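Local coordinates for fibronectin type-III domain-containing protein (Caldanaerobacter subterraneus subsp. tengcongensis, PDB 7JGT) that forms an extremely heat-stable fibronectin type III-like domain of a larger bacterial protein, a structural module whose surface salt bridges contribute to its thermal stability, at residues I37-D42 against Y67-R72; D5-F10 against N81-S86. The protein carries 1 engineered substitution. All coordinates share one frame; numbering follows the deposited sequence.

Contact 1 of 2, residues I37-D42 against Y67-R72; sequences IYLVSD and YCFALR. Engineered in segment 67-72: Cys68 (natural residue Thr).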
loop_
_atom_site.group_PDB
_atom_site.type_symbol
_atom_site.label_atom_id
_atom_site.label_comp_id
_atom_site.label_asym_id
_atom_site.label_seq_id
_atom_site.Cartn_x
_atom_site.Cartn_y
_atom_site.Cartn_z
ATOM N N ILE A 37 -2.966 -4.550 0.370
ATOM C CA ILE A 37 -1.932 -3.837 -0.371
ATOM C C ILE A 37 -1.583 -4.650 -1.607
ATOM O O ILE A 37 -1.318 -5.852 -1.504
ATOM C CB ILE A 37 -0.672 -3.629 0.482
ATOM C CG1 ILE A 37 -0.947 -2.671 1.649
ATOM C CG2 ILE A 37 0.475 -3.121 -0.380
ATOM C CD1 ILE A 37 0.116 -2.805 2.711
ATOM N N TYR A 38 -1.528 -3.985 -2.759
ATOM C CA TYR A 38 -1.188 -4.633 -4.016
ATOM C C TYR A 38 -0.105 -3.849 -4.731
ATOM O O TYR A 38 -0.053 -2.621 -4.646
ATOM C CB TYR A 38 -2.398 -4.755 -4.932
ATOM C CG TYR A 38 -3.510 -5.553 -4.304
ATOM C CD1 TYR A 38 -4.366 -4.976 -3.372
ATOM C CD2 TYR A 38 -3.696 -6.889 -4.631
ATOM C CE1 TYR A 38 -5.378 -5.708 -2.778
ATOM C CE2 TYR A 38 -4.710 -7.636 -4.041
ATOM C CZ TYR A 38 -5.549 -7.039 -3.122
ATOM O OH TYR A 38 -6.556 -7.774 -2.539
ATOM N N LEU A 39 0.763 -4.580 -5.424
ATOM C CA LEU A 39 1.748 -3.990 -6.324
ATOM C C LEU A 39 1.119 -3.855 -7.704
ATOM O O LEU A 39 0.656 -4.851 -8.272
ATOM C CB LEU A 39 3.006 -4.857 -6.392
ATOM C CG LEU A 39 4.015 -4.422 -7.461
ATOM C CD1 LEU A 39 4.452 -2.970 -7.211
ATOM C CD2 LEU A 39 5.218 -5.347 -7.498
ATOM N N VAL A 40 1.094 -2.634 -8.235
ATOM C CA VAL A 40 0.541 -2.359 -9.558
ATOM C C VAL A 40 1.671 -2.403 -10.578
ATOM O O VAL A 40 2.592 -1.582 -10.528
ATOM C CB VAL A 40 -0.163 -0.995 -9.592
ATOM C CG1 VAL A 40 -0.710 -0.722 -10.986
ATOM C CG2 VAL A 40 -1.258 -0.931 -8.530
ATOM N N SER A 41 1.594 -3.343 -11.519
ATOM C CA SER A 41 2.633 -3.528 -12.528
ATOM C C SER A 41 1.987 -3.708 -13.893
ATOM O O SER A 41 1.279 -4.695 -14.119
ATOM C CB SER A 41 3.518 -4.733 -12.192
ATOM N N ASP A 42 2.243 -2.767 -14.803
ATOM C CA ASP A 42 1.709 -2.815 -16.166
ATOM C C ASP A 42 0.197 -3.033 -16.155
ATOM O O ASP A 42 -0.342 -3.900 -16.850
ATOM C CB ASP A 42 2.415 -3.893 -16.993
ATOM N N TYR A 67 8.048 1.704 -7.836
ATOM C CA TYR A 67 6.949 0.794 -7.574
ATOM C C TYR A 67 5.687 1.595 -7.298
ATOM O O TYR A 67 5.724 2.578 -6.556
ATOM C CB TYR A 67 7.261 -0.110 -6.389
ATOM C CG TYR A 67 8.312 -1.153 -6.675
ATOM C CD1 TYR A 67 7.971 -2.373 -7.240
ATOM C CD2 TYR A 67 9.654 -0.923 -6.368
ATOM C CE1 TYR A 67 8.938 -3.343 -7.496
ATOM C CE2 TYR A 67 10.628 -1.878 -6.623
ATOM C CZ TYR A 67 10.267 -3.088 -7.189
ATOM O OH TYR A 67 11.232 -4.047 -7.439
ATOM N N CYS A 68 4.581 1.187 -7.911
ATOM C CA CYS A 68 3.273 1.754 -7.624
ATOM C C CYS A 68 2.454 0.742 -6.841
ATOM O O CYS A 68 2.413 -0.439 -7.199
ATOM C CB CYS A 68 2.529 2.140 -8.901
ATOM S SG CYS A 68 0.959 2.968 -8.572
ATOM N N PHE A 69 1.804 1.205 -5.782
ATOM C CA PHE A 69 0.991 0.342 -4.941
ATOM C C PHE A 69 -0.465 0.795 -4.967
ATOM O O PHE A 69 -0.771 1.949 -5.273
ATOM C CB PHE A 69 1.533 0.312 -3.505
ATOM C CG PHE A 69 2.947 -0.202 -3.409
ATOM C CD1 PHE A 69 3.203 -1.555 -3.319
ATOM C CD2 PHE A 69 4.023 0.672 -3.427
ATOM C CE1 PHE A 69 4.507 -2.023 -3.244
ATOM C CE2 PHE A 69 5.330 0.203 -3.347
ATOM C CZ PHE A 69 5.569 -1.139 -3.260
ATOM N N ALA A 70 -1.366 -0.135 -4.689
ATOM C CA ALA A 70 -2.777 0.176 -4.525
ATOM C C ALA A 70 -3.200 -0.310 -3.149
ATOM O O ALA A 70 -2.865 -1.431 -2.755
ATOM C CB ALA A 70 -3.630 -0.477 -5.613
ATOM N N LEU A 71 -3.928 0.532 -2.428
ATOM C CA LEU A 71 -4.368 0.259 -1.071
ATOM C C LEU A 71 -5.880 0.365 -1.008
ATOM O O LEU A 71 -6.469 1.282 -1.591
ATOM C CB LEU A 71 -3.740 1.259 -0.086
ATOM C CG LEU A 71 -4.207 1.197 1.368
ATOM C CD1 LEU A 71 -3.475 0.115 2.143
ATOM C CD2 LEU A 71 -4.025 2.567 2.021
ATOM N N ARG A 72 -6.516 -0.566 -0.299
ATOM C CA ARG A 72 -7.938 -0.451 -0.021
ATOM C C ARG A 72 -8.225 -0.957 1.387
ATOM O O ARG A 72 -7.477 -1.764 1.943
ATOM C CB ARG A 72 -8.777 -1.229 -1.040
ATOM C CG ARG A 72 -8.545 -2.740 -0.993
ATOM C CD ARG A 72 -9.205 -3.413 -2.187
ATOM N NE ARG A 72 -9.251 -4.871 -2.072
ATOM C CZ ARG A 72 -9.975 -5.647 -2.870
ATOM N NH1 ARG A 72 -10.709 -5.100 -3.830
ATOM N NH2 ARG A 72 -9.975 -6.968 -2.710
HETATM O O HOH W 1 4.923 -0.702 -10.081
#
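The Tyr38 ring meets the carbonyl oxygen of Ala70 at its edge, in plane, and stands nearly perpendicular (88°) to the Arg72 guanidinium, which approaches obliquely. Arg72 runs extended from CG to NE, and its NH2 stops 3.5 Å from Tyr38 OH; both groups turn instead to Glu36, the hydroxyl by a hydrogen bond and the guanidinium by a salt bridge, a polar cluster centred on the Glu36 carboxylate. The Tyr67 ring receives Leu39 CD1 at its edge, 3.6 Å from CD1 of the tyrosine. With CG opposite its own nitrogen (chi1 172°), Leu39 swings that methyl across to the neighbouring strand. Phe69 has Tyr38 O at its ring edge, while Ile37 CG2 and Leu39 CD1 come in obliquely. Farther along this face Ile37 CG1 packs on Leu71 CD1 at 3.8 Å; Leu22 and Leu24 of strand 22-25 in the other sheet press on Phe69. On the side of the sheet that carries Tyr38, Val40 CG2 touches Ala70 CB at 3.8 Å, next to the engineered Cys68. Tyr38 N to Ala70 O (2.9 Å) and Ala70 N to Tyr38 O (2.8 Å) pair the backbones, and Val40 N reaches Cys68 O at 2.8 Å. Beyond, a water links Val40 O to Cys68 N. These are adjacent antiparallel strands in the four-stranded sheet of a fibronectin type III beta-sandwich.

Contact 2 of 2, residues D5-F10 against N81-S86; sequences DEPVGF and NFVTAS
Phe10 and Val83 meet at the apolar centre, Phe10 CB lying 3.8 Å from Val83 CG2, where the N-terminal segment of the fibronectin type III sandwich runs alongside strand 78-88, an outermost strand of the four-stranded sheet. Phe10 carries its CG anti to the backbone N (chi1 178°), which sends the ring in against the strand. Ala85 CB sits over one face of that ring in a CH-pi contact, 4.1 Å from the centroid and 27° off the normal, while Thr84 CA lies in plane at the edge. Leu71 of strand 66-75 also packs against Phe10, so the ring joins the buried layer between the sheets. Outward along the segment, Pro7 CB rests 4.2 Å from Val83 CG2, and the other valine methyl, CG1, comes to 3.3 Å from Pro7 O. At the polar edge Glu6 and Asn81 lie side by side and point the same way, their carboxylate and amide planes moderately tilted against each other. Glu6 bends at chi2, folding its CG to 3.6 Å from Asn81 CB and bringing the carboxylate back to the Asn81 backbone. An alanine in place of Glu6 would lack the carboxylate, and this is likely to leave Asn81 N without its acceptor and the backbone at Asn81 less firmly tied to the N-terminal segment. At the far end a water donates to both Phe10 O and Thr84 O. Asn81 N donates a hydrogen bond to Glu6 OE2 at 2.8 Å, on the anti side and 21° out of the carboxylate plane.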
loop_
_atom_site.group_PDB
_atom_site.type_symbol
_atom_site.label_atom_id
_atom_site.label_comp_id
_atom_site.label_asym_id
_atom_site.label_seq_id
_atom_site.Cartn_x
_atom_site.Cartn_y
_atom_site.Cartn_z
ATOM N N ASP A 5 -14.794 3.632 4.015
ATOM C CA ASP A 5 -14.291 4.788 3.279
ATOM C C ASP A 5 -13.046 4.402 2.481
ATOM O O ASP A 5 -12.328 3.463 2.822
ATOM C CB ASP A 5 -13.912 5.923 4.243
ATOM C CG ASP A 5 -15.115 6.746 4.731
ATOM O OD1 ASP A 5 -14.878 7.728 5.484
ATOM O OD2 ASP A 5 -16.275 6.432 4.382
ATOM N N GLU A 6 -12.773 5.144 1.415
ATOM C CA GLU A 6 -11.457 5.031 0.803
ATOM C C GLU A 6 -10.429 5.650 1.741
ATOM O O GLU A 6 -10.686 6.711 2.322
ATOM C CB GLU A 6 -11.409 5.733 -0.558
ATOM C CG GLU A 6 -11.985 4.934 -1.709
ATOM C CD GLU A 6 -13.503 4.837 -1.649
ATOM O OE1 GLU A 6 -14.169 5.896 -1.645
ATOM O OE2 GLU A 6 -14.033 3.703 -1.604
ATOM N N PRO A 7 -9.284 4.993 1.950
ATOM C CA PRO A 7 -8.241 5.596 2.781
ATOM C C PRO A 7 -7.742 6.886 2.153
ATOM O O PRO A 7 -7.825 7.082 0.939
ATOM C CB PRO A 7 -7.137 4.529 2.806
ATOM C CG PRO A 7 -7.852 3.226 2.457
ATOM C CD PRO A 7 -8.905 3.650 1.469
ATOM N N VAL A 8 -7.241 7.780 3.006
ATOM C CA VAL A 8 -6.629 9.026 2.571
ATOM C C VAL A 8 -5.242 9.109 3.176
ATOM O O VAL A 8 -4.917 8.426 4.150
ATOM C CB VAL A 8 -7.463 10.281 2.940
ATOM C CG1 VAL A 8 -8.918 10.068 2.599
ATOM C CG2 VAL A 8 -7.310 10.621 4.424
ATOM N N GLY A 9 -4.411 9.948 2.570
ATOM C CA GLY A 9 -3.050 10.066 3.045
ATOM C C GLY A 9 -2.202 8.848 2.760
ATOM O O GLY A 9 -1.272 8.561 3.509
ATOM N N PHE A 10 -2.510 8.106 1.704
ATOM C CA PHE A 10 -1.685 6.957 1.352
ATOM C C PHE A 10 -0.400 7.471 0.715
ATOM O O PHE A 10 -0.432 8.057 -0.371
ATOM C CB PHE A 10 -2.437 6.020 0.415
ATOM C CG PHE A 10 -1.632 4.838 -0.027
ATOM C CD1 PHE A 10 -0.790 4.191 0.853
ATOM C CD2 PHE A 10 -1.723 4.376 -1.331
ATOM C CE1 PHE A 10 -0.047 3.091 0.440
ATOM C CE2 PHE A 10 -0.990 3.290 -1.738
ATOM C CZ PHE A 10 -0.154 2.648 -0.850
ATOM N N ASN A 81 -12.913 1.318 -2.588
ATOM C CA ASN A 81 -12.124 1.544 -3.786
ATOM C C ASN A 81 -10.646 1.692 -3.429
ATOM O O ASN A 81 -10.268 1.881 -2.269
ATOM C CB ASN A 81 -12.603 2.787 -4.528
ATOM C CG ASN A 81 -13.966 2.594 -5.149
ATOM O OD1 ASN A 81 -14.375 1.466 -5.431
ATOM N ND2 ASN A 81 -14.683 3.690 -5.362
ATOM N N PHE A 82 -9.814 1.623 -4.466
ATOM C CA PHE A 82 -8.370 1.733 -4.337
ATOM C C PHE A 82 -7.913 3.185 -4.296
ATOM O O PHE A 82 -8.479 4.057 -4.959
ATOM C CB PHE A 82 -7.680 1.056 -5.519
ATOM C CG PHE A 82 -7.454 -0.399 -5.336
ATOM C CD1 PHE A 82 -6.813 -0.880 -4.205
ATOM C CD2 PHE A 82 -7.885 -1.296 -6.295
ATOM C CE1 PHE A 82 -6.600 -2.236 -4.033
ATOM C CE2 PHE A 82 -7.682 -2.648 -6.125
ATOM C CZ PHE A 82 -7.034 -3.117 -4.991
ATOM N N VAL A 83 -6.859 3.427 -3.520
ATOM C CA VAL A 83 -6.050 4.632 -3.640
ATOM C C VAL A 83 -4.638 4.193 -3.987
ATOM O O VAL A 83 -4.211 3.090 -3.633
ATOM C CB VAL A 83 -6.076 5.490 -2.358
ATOM C CG1 VAL A 83 -7.473 6.029 -2.147
ATOM C CG2 VAL A 83 -5.642 4.674 -1.148
ATOM N N THR A 84 -3.909 5.045 -4.706
ATOM C CA THR A 84 -2.599 4.646 -5.198
ATOM C C THR A 84 -1.547 5.664 -4.790
ATOM O O THR A 84 -1.852 6.814 -4.467
ATOM C CB THR A 84 -2.593 4.478 -6.726
ATOM O OG1 THR A 84 -3.048 5.688 -7.342
ATOM C CG2 THR A 84 -3.503 3.341 -7.138
ATOM N N ALA A 85 -0.299 5.201 -4.788
ATOM C CA ALA A 85 0.867 6.015 -4.482
ATOM C C ALA A 85 2.085 5.242 -4.963
ATOM O O ALA A 85 2.016 4.032 -5.200
ATOM C CB ALA A 85 0.971 6.330 -2.984
ATOM N N SER A 86 3.203 5.948 -5.108
ATOM C CA SER A 86 4.385 5.302 -5.659
ATOM C C SER A 86 5.653 5.952 -5.109
ATOM O O SER A 86 5.621 7.027 -4.505
ATOM C CB SER A 86 4.348 5.338 -7.191
ATOM O OG SER A 86 4.482 6.661 -7.677
HETATM O O HOH W 2 -2.283 8.592 -2.303
#

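Overall arrangement
From the N terminus, 5-10 runs as a loop into strand 11-14 of the three-stranded sheet, and contact 2 closes only when 81-86 arrives, with seventy residues between. Inside that long loop the chain passes through strand 22-25, then strand 34-41, and contact 1 closes the shorter loop from 37-42 to 67-72, so it is nested within contact 2. Strands 66-75 and 78-88 follow directly and are neighbours in the four-stranded sheet; Leu71 N to Val83 O and Phe69 N to Ala85 O are probable hydrogen bonds joining the two contacts. Contact 1 thus builds the interior of that sheet, and contact 2 fastens the N-terminal segment to one of its two outermost strands, 78-88.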